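Prolyl oligopeptidase (PDB 5N4B) cleaves peptide bonds after proline and macrocyclises the trimmed peptide in the biosynthesis of the amanitin toxins, as a dual-function serine macrocyclase-peptidase. Local coordinates at residues V131-N136 and S179-A184; F158-S163 and Y173-S178; K378-D383 and Q463-S468. The protein carries 1 engineered substitution. All blocks are in the same frame, centred on the assembly; numbering follows the deposited sequence.

Interaction 1: residues V131-N136 and S179-A184; sequences VFFDPN and SPLSQA
A single beta bridge in the N-terminal beta-propeller domain joins Phe133, at the end of strand 129-133, to Leu181, in the loop that leads into helix 183-188. Two backbone bonds form it: Leu181 N donates to Phe132 O at 2.8 Å, in the carbonyl plane, and Leu181 O accepts from Asp134 N at 2.9 Å, nearly along its C=O axis. The same Phe132 carbonyl also receives a CA-H...O contact from Pro180 CA. Next to the bridge the side chains of Phe133 and Leu181, both with CG anti to the backbone N, run side by side. Leu181 CD2 settles against Phe133 CE1 at 3.5 Å. Phe132 and Phe133 both face Leu110 of the adjoining strand 109-113, a classic beta bulge where the chain turns a corner at Phe132. Asp134 OD1 accepts from Asn136 N at 2.9 Å, from above the carboxylate plane, which makes an Asx turn; Asn136 ND2 adds a second grip on this oxygen at 2.8 Å, through the syn lone pair. Asp134 OD2 accepts hydrogen bonds from two waters, one of which accepts in turn from Gln183 N and the other from Gln183 NE2, just past the N-cap residue Ser182.

Interaction 2: residues F158-S163 and Y173-S178; sequences FAYAVS and YVRSTS
The Tyr160 side chain lies across the partner strand in this antiparallel pairing, in which strand 157-164 and strand 170-176 form a beta hairpin of the propeller. From its CB the side chain turns into the crowded position, CG between the backbone N and the carbonyl carbon (chi1 53°), which swings the ring across the neighbouring strand. CD1 comes first, 3.6 Å from Tyr173 O, the acceptor that also binds Tyr160 N. Further out, CE1 lies 3.7 Å from Arg175 CD, and on one face of the ring rests Tyr173 CB, a CH-pi contact with the carbon 3.8 Å from the centroid and displaced toward the rim. At the tip, Tyr160 OH accepts from Arg175 NH1 at 2.9 Å; the hydroxyl oxygen lies in the guanidinium plane, whereas the ring is turned 49° against that plane. Arg175 reaches it through a bend at chi3, and its NH1 also forms a salt bridge to Asp191, so NH1 is shared between a phenol and a carboxylate. Phe158 with Arg175 and Tyr160 with Tyr173 are hydrogen-bonded pairs, each with two backbone bonds; the straightest runs from Tyr173 N to Tyr160 O, at 173°. Between them Ala159 and Val174 make the non-hydrogen-bonded pair, their side chains on the other face of the sheet, against Phe215 of strand 214-219. Val162 CG2 meets the edge of the Tyr173 ring, 3.9 Å from CD2, and Tyr173 OH is hydrogen-bonded to Glu197 OE2. The hairpin supplies the two inner strands of a four-stranded antiparallel sheet, flanked by strands 144-151 and 198-201, while Phe133, from strand 129-133 of the preceding sheet, packs on the Tyr160 and Phe158 rings.

Interaction 3: residues K378-D383 and Q463-S468; sequences KRNVKD and QVWYES
This is a small polar surface contact between domains: a tight turn of the beta-propeller, linking strands 372-379 and 382-388, meets strand 459-467, an outermost strand of the large mixed sheet. Gln463 is the main bridge. Its side chain leaves the strand with CG anti to the backbone N and stays extended, delivering the amide to the turn. NE2 donates to Asn380 O at 2.9 Å; the bond is nearly straight at 166° and lies close to the Gln463 amide plane, but the donor stands above the carbonyl plane. On the other side of the amide, OE1 receives a weak bond from Lys382 NZ at 3.4 Å, the two side chains meeting tip to tip. Asn380 ND2 approaches the edge of the Trp465 ring, 3.6 Å from CZ2, with amide and indole planes 89° apart. At the strand ends flanking the turn, Lys378 NZ forms a salt bridge to Asp383 OD1 at 2.8 Å, and the same NZ also forms a salt bridge to Asp505. Arg379 to Lys382 make a type I' beta turn, a characteristic two-residue connection of beta hairpins, here joining the two inner strands of a four-stranded propeller sheet.

In the fold
From the N terminus, the chain runs through the propeller sheet that ends in strand 129-133, where interaction 1 opens. It then builds the hairpin of strands 157-164 and 170-176, paired in interaction 2, before returning at 179-184 to close interaction 1, so that interaction 2 is nested within that loop. The two are in direct contact: interaction 2 pairs strands within one propeller sheet, while interaction 1 and its packing on interaction 2 join consecutive sheets. Interaction 3 follows in series: it opens in a later propeller sheet and closes 80 residues on, in the sheet of the catalytic alpha/beta-hydrolase domain. Its centre lies about 43 Å from that of interaction 1, on the opposite side of the chain's centre.

Interaction 1: residues V131-N136 and S179-A184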
# COMPACT_ATOMS: atom_id res chain seq x y z
N VAL A 131 -2.50 21.59 18.40
CA VAL A 131 -2.33 20.15 18.42
C VAL A 131 -3.50 19.52 19.14
O VAL A 131 -3.86 19.92 20.26
CB VAL A 131 -1.00 19.77 19.09
CG1 VAL A 131 -0.89 18.28 19.32
CG2 VAL A 131 0.19 20.32 18.32
N PHE A 132 -4.07 18.48 18.54
CA PHE A 132 -5.00 17.57 19.20
C PHE A 132 -4.34 16.24 19.54
O PHE A 132 -4.45 15.77 20.68
CB PHE A 132 -6.31 17.33 18.38
CG PHE A 132 -7.07 16.17 18.86
CD1 PHE A 132 -7.52 16.13 20.16
CD2 PHE A 132 -7.26 15.04 18.09
CE1 PHE A 132 -8.12 15.03 20.65
CE2 PHE A 132 -7.86 13.95 18.57
CZ PHE A 132 -8.32 13.92 19.84
N PHE A 133 -3.61 15.64 18.61
CA PHE A 133 -3.07 14.31 18.86
C PHE A 133 -1.74 14.20 18.15
O PHE A 133 -1.68 14.18 16.91
CB PHE A 133 -4.03 13.20 18.41
CG PHE A 133 -3.57 11.82 18.74
CD1 PHE A 133 -3.82 11.30 20.00
CD2 PHE A 133 -2.87 11.05 17.85
CE1 PHE A 133 -3.42 10.03 20.37
CE2 PHE A 133 -2.46 9.75 18.25
CZ PHE A 133 -2.73 9.30 19.52
N ASP A 134 -0.67 14.13 18.94
CA ASP A 134 0.70 14.02 18.43
C ASP A 134 1.19 12.59 18.63
O ASP A 134 1.58 12.21 19.75
CB ASP A 134 1.63 15.01 19.14
CG ASP A 134 3.04 14.98 18.60
OD1 ASP A 134 3.34 14.06 17.82
OD2 ASP A 134 3.84 15.87 18.97
N PRO A 135 1.15 11.73 17.61
CA PRO A 135 1.54 10.34 17.85
C PRO A 135 2.99 10.19 18.23
O PRO A 135 3.39 9.12 18.74
CB PRO A 135 1.23 9.66 16.51
CG PRO A 135 0.75 10.60 15.62
CD PRO A 135 0.77 11.98 16.22
N ASN A 136 3.83 11.20 17.99
CA ASN A 136 5.22 11.06 18.35
C ASN A 136 5.39 10.97 19.85
O ASN A 136 6.48 10.58 20.30
CB ASN A 136 6.03 12.24 17.79
CG ASN A 136 5.94 12.35 16.28
OD1 ASN A 136 6.60 11.60 15.55
ND2 ASN A 136 5.16 13.28 15.80
N SER A 179 -9.60 16.13 24.97
CA SER A 179 -8.42 15.78 25.75
C SER A 179 -7.24 15.58 24.80
O SER A 179 -7.02 14.45 24.33
CB SER A 179 -8.67 14.54 26.60
OG SER A 179 -7.54 14.19 27.38
N PRO A 180 -6.47 16.62 24.52
CA PRO A 180 -5.36 16.46 23.58
C PRO A 180 -4.25 15.57 24.14
O PRO A 180 -4.12 15.35 25.35
CB PRO A 180 -4.86 17.89 23.35
CG PRO A 180 -5.57 18.74 24.25
CD PRO A 180 -6.67 18.01 24.94
N LEU A 181 -3.49 14.98 23.22
CA LEU A 181 -2.25 14.28 23.54
C LEU A 181 -1.15 15.07 22.85
O LEU A 181 -1.03 15.04 21.63
CB LEU A 181 -2.24 12.84 23.04
CG LEU A 181 -0.97 12.09 23.46
CD1 LEU A 181 -1.05 11.79 24.94
CD2 LEU A 181 -0.83 10.79 22.64
N SER A 182 -0.33 15.75 23.63
CA SER A 182 0.74 16.60 23.11
C SER A 182 1.90 16.55 24.08
O SER A 182 1.78 16.03 25.18
CB SER A 182 0.25 18.01 22.97
OG SER A 182 0.02 18.54 24.30
N GLN A 183 3.04 17.09 23.66
CA GLN A 183 4.17 17.18 24.57
C GLN A 183 3.78 17.95 25.83
O GLN A 183 4.17 17.56 26.95
CB GLN A 183 5.33 17.91 23.91
CG GLN A 183 5.94 17.20 22.75
CD GLN A 183 6.82 16.08 23.21
OE1 GLN A 183 6.91 15.80 24.41
NE2 GLN A 183 7.48 15.43 22.27
N ALA A 184 2.99 19.01 25.67
CA ALA A 184 2.56 19.80 26.82
C ALA A 184 1.65 18.99 27.73
O ALA A 184 1.84 18.96 28.96
CB ALA A 184 1.88 21.09 26.39
O HOH W 1 2.82 17.79 20.79
O HOH W 2 6.35 15.71 19.36

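Interaction 2: residues F158-S163 and Y173-S178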
# COMPACT_ATOMS: atom_id res chain seq x y z
N PHE A 158 -12.22 9.79 19.96
CA PHE A 158 -11.19 9.50 18.97
C PHE A 158 -10.60 8.15 19.30
O PHE A 158 -10.01 7.98 20.37
CB PHE A 158 -10.12 10.59 19.04
CG PHE A 158 -8.92 10.41 18.12
CD1 PHE A 158 -9.06 10.55 16.74
CD2 PHE A 158 -7.66 10.13 18.62
CE1 PHE A 158 -7.97 10.47 15.92
CE2 PHE A 158 -6.58 10.05 17.78
CZ PHE A 158 -6.72 10.17 16.46
N ALA A 159 -10.77 7.19 18.42
CA ALA A 159 -10.20 5.86 18.58
C ALA A 159 -8.91 5.78 17.77
O ALA A 159 -8.86 6.29 16.65
CB ALA A 159 -11.18 4.80 18.11
N TYR A 160 -7.87 5.19 18.33
CA TYR A 160 -6.58 5.18 17.66
C TYR A 160 -5.85 3.89 17.94
O TYR A 160 -5.79 3.44 19.09
CB TYR A 160 -5.72 6.37 18.04
CG TYR A 160 -5.51 6.61 19.50
CD1 TYR A 160 -6.50 7.21 20.27
CD2 TYR A 160 -4.28 6.36 20.13
CE1 TYR A 160 -6.31 7.50 21.62
CE2 TYR A 160 -4.09 6.67 21.49
CZ TYR A 160 -5.12 7.27 22.20
OH TYR A 160 -4.94 7.62 23.54
N ALA A 161 -5.31 3.29 16.90
CA ALA A 161 -4.60 2.03 16.95
C ALA A 161 -3.11 2.28 17.04
O ALA A 161 -2.55 3.04 16.24
CB ALA A 161 -4.90 1.20 15.70
N VAL A 162 -2.47 1.62 18.00
CA VAL A 162 -1.06 1.83 18.32
C VAL A 162 -0.31 0.52 18.17
O VAL A 162 -0.75 -0.51 18.67
CB VAL A 162 -0.92 2.37 19.74
CG1 VAL A 162 0.56 2.55 20.08
CG2 VAL A 162 -1.69 3.71 19.87
N SER A 163 0.82 0.58 17.51
CA SER A 163 1.76 -0.53 17.37
C SER A 163 3.07 -0.13 18.05
O SER A 163 3.40 1.05 18.16
CB SER A 163 2.05 -0.88 15.92
OG SER A 163 0.92 -1.51 15.35
N TYR A 173 -6.99 2.38 21.51
CA TYR A 173 -7.29 3.23 22.64
C TYR A 173 -8.34 4.25 22.23
O TYR A 173 -8.60 4.45 21.04
CB TYR A 173 -6.01 3.96 23.17
CG TYR A 173 -4.97 2.99 23.63
CD1 TYR A 173 -5.04 2.45 24.90
CD2 TYR A 173 -3.96 2.58 22.79
CE1 TYR A 173 -4.09 1.56 25.31
CE2 TYR A 173 -3.01 1.67 23.21
CZ TYR A 173 -3.09 1.17 24.48
OH TYR A 173 -2.15 0.22 24.89
N VAL A 174 -8.99 4.86 23.23
CA VAL A 174 -10.04 5.83 23.00
C VAL A 174 -9.82 7.01 23.93
O VAL A 174 -9.57 6.84 25.14
CB VAL A 174 -11.44 5.25 23.24
CG1 VAL A 174 -12.55 6.29 22.90
CG2 VAL A 174 -11.63 3.94 22.48
N ARG A 175 -9.96 8.19 23.37
CA ARG A 175 -9.89 9.41 24.17
C ARG A 175 -10.93 10.42 23.73
O ARG A 175 -11.38 10.44 22.59
CB ARG A 175 -8.49 10.09 24.15
CG ARG A 175 -8.16 10.69 22.78
CD ARG A 175 -6.69 11.02 22.61
NE ARG A 175 -6.20 11.87 23.67
CZ ARG A 175 -5.40 11.49 24.66
NH1 ARG A 175 -4.90 10.27 24.76
NH2 ARG A 175 -5.10 12.36 25.59
N SER A 176 -11.35 11.26 24.68
CA SER A 176 -12.23 12.36 24.36
C SER A 176 -11.55 13.32 23.39
O SER A 176 -10.36 13.61 23.51
CB SER A 176 -12.54 13.14 25.65
OG SER A 176 -13.25 14.33 25.30
N THR A 177 -12.32 13.86 22.44
CA THR A 177 -11.81 14.88 21.55
C THR A 177 -11.45 16.18 22.25
O THR A 177 -10.80 17.04 21.63
CB THR A 177 -12.78 15.12 20.38
OG1 THR A 177 -14.10 15.53 20.83
CG2 THR A 177 -12.91 13.84 19.60
N SER A 178 -11.89 16.35 23.49
CA SER A 178 -11.54 17.50 24.31
C SER A 178 -10.28 17.27 25.12
O SER A 178 -9.92 18.14 25.92
CB SER A 178 -12.69 17.79 25.28
OG SER A 178 -12.81 16.75 26.23

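Interaction 3: residues K378-D383 and Q463-S468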
# COMPACT_ATOMS: atom_id res chain seq x y z
N LYS A 378 -10.73 5.69 -13.45
CA LYS A 378 -9.33 5.56 -13.83
C LYS A 378 -9.32 5.16 -15.30
O LYS A 378 -9.67 4.03 -15.63
CB LYS A 378 -8.61 4.55 -12.95
CG LYS A 378 -7.10 4.55 -13.13
CD LYS A 378 -6.42 3.48 -12.34
CE LYS A 378 -6.66 3.63 -10.82
NZ LYS A 378 -6.20 4.91 -10.26
N ARG A 379 -8.96 6.09 -16.19
CA ARG A 379 -8.98 5.87 -17.62
C ARG A 379 -7.52 6.00 -18.09
O ARG A 379 -6.89 7.05 -17.89
CB ARG A 379 -9.87 6.91 -18.31
CG ARG A 379 -9.98 6.64 -19.80
CD ARG A 379 -10.61 7.83 -20.57
NE ARG A 379 -11.75 8.25 -19.83
CZ ARG A 379 -12.92 7.63 -19.83
NH1 ARG A 379 -13.14 6.56 -20.59
NH2 ARG A 379 -13.88 8.12 -19.02
N ASN A 380 -6.99 4.94 -18.70
CA ASN A 380 -5.58 4.96 -19.09
C ASN A 380 -4.69 5.30 -17.90
O ASN A 380 -3.66 5.96 -18.02
CB ASN A 380 -5.31 5.88 -20.28
CG ASN A 380 -6.00 5.48 -21.53
OD1 ASN A 380 -6.67 6.30 -22.19
ND2 ASN A 380 -5.90 4.25 -21.84
N VAL A 381 -5.04 4.78 -16.72
CA VAL A 381 -4.28 4.87 -15.49
C VAL A 381 -4.19 6.29 -14.97
O VAL A 381 -3.32 6.62 -14.13
CB VAL A 381 -2.88 4.23 -15.64
CG1 VAL A 381 -2.37 3.76 -14.25
CG2 VAL A 381 -2.88 3.06 -16.60
N LYS A 382 -5.13 7.14 -15.38
CA LYS A 382 -5.18 8.52 -14.94
C LYS A 382 -6.61 8.80 -14.45
O LYS A 382 -7.59 8.43 -15.11
CB LYS A 382 -4.82 9.44 -16.11
CG LYS A 382 -3.32 9.26 -16.55
CD LYS A 382 -2.97 9.89 -17.87
CE LYS A 382 -3.47 9.07 -19.04
NZ LYS A 382 -3.22 9.80 -20.27
N ASP A 383 -6.72 9.41 -13.30
CA ASP A 383 -8.00 9.56 -12.64
C ASP A 383 -8.77 10.78 -13.13
O ASP A 383 -8.21 11.86 -13.37
CB ASP A 383 -7.79 9.65 -11.13
CG ASP A 383 -7.42 8.32 -10.51
OD1 ASP A 383 -7.60 7.22 -11.14
OD2 ASP A 383 -7.02 8.29 -9.31
N GLN A 463 2.85 9.37 -21.25
CA GLN A 463 2.49 7.97 -21.31
C GLN A 463 2.75 7.47 -22.72
O GLN A 463 2.27 8.07 -23.70
CB GLN A 463 1.04 7.79 -20.90
CG GLN A 463 0.59 6.34 -20.81
CD GLN A 463 -0.84 6.28 -20.31
OE1 GLN A 463 -1.75 6.82 -20.94
NE2 GLN A 463 -1.02 5.67 -19.19
N VAL A 464 3.50 6.40 -22.81
CA VAL A 464 3.81 5.75 -24.07
C VAL A 464 3.28 4.31 -24.03
O VAL A 464 2.93 3.79 -22.98
CB VAL A 464 5.31 5.78 -24.38
CG1 VAL A 464 5.79 7.19 -24.44
CG2 VAL A 464 6.11 4.98 -23.39
N TRP A 465 3.13 3.68 -25.19
CA TRP A 465 2.65 2.32 -25.28
C TRP A 465 3.70 1.45 -25.94
O TRP A 465 4.34 1.86 -26.91
CB TRP A 465 1.33 2.24 -26.06
CG TRP A 465 0.19 2.95 -25.41
CD1 TRP A 465 -0.03 4.29 -25.38
CD2 TRP A 465 -0.86 2.34 -24.70
NE1 TRP A 465 -1.15 4.55 -24.65
CE2 TRP A 465 -1.71 3.37 -24.25
CE3 TRP A 465 -1.19 1.03 -24.42
CZ2 TRP A 465 -2.88 3.09 -23.50
CZ3 TRP A 465 -2.32 0.75 -23.71
CH2 TRP A 465 -3.17 1.78 -23.26
N TYR A 466 3.87 0.26 -25.39
CA TYR A 466 4.80 -0.74 -25.94
C TYR A 466 4.07 -2.07 -26.06
O TYR A 466 2.97 -2.25 -25.56
CB TYR A 466 6.08 -0.87 -25.09
CG TYR A 466 5.86 -1.48 -23.72
CD1 TYR A 466 5.43 -0.72 -22.65
CD2 TYR A 466 6.11 -2.82 -23.50
CE1 TYR A 466 5.25 -1.28 -21.40
CE2 TYR A 466 5.92 -3.37 -22.26
CZ TYR A 466 5.51 -2.61 -21.22
OH TYR A 466 5.33 -3.20 -19.98
N GLU A 467 4.71 -3.03 -26.69
CA GLU A 467 4.10 -4.33 -26.97
C GLU A 467 4.84 -5.41 -26.19
O GLU A 467 6.08 -5.45 -26.18
CB GLU A 467 4.20 -4.65 -28.47
CG GLU A 467 3.45 -5.85 -28.90
CD GLU A 467 3.49 -6.03 -30.41
OE1 GLU A 467 3.36 -5.00 -31.12
OE2 GLU A 467 3.61 -7.18 -30.89
N SER A 468 4.09 -6.25 -25.51
CA SER A 468 4.66 -7.37 -24.80
C SER A 468 4.86 -8.53 -25.76
O SER A 468 4.43 -8.49 -26.91
CB SER A 468 3.78 -7.77 -23.60
OG SER A 468 4.51 -8.62 -22.73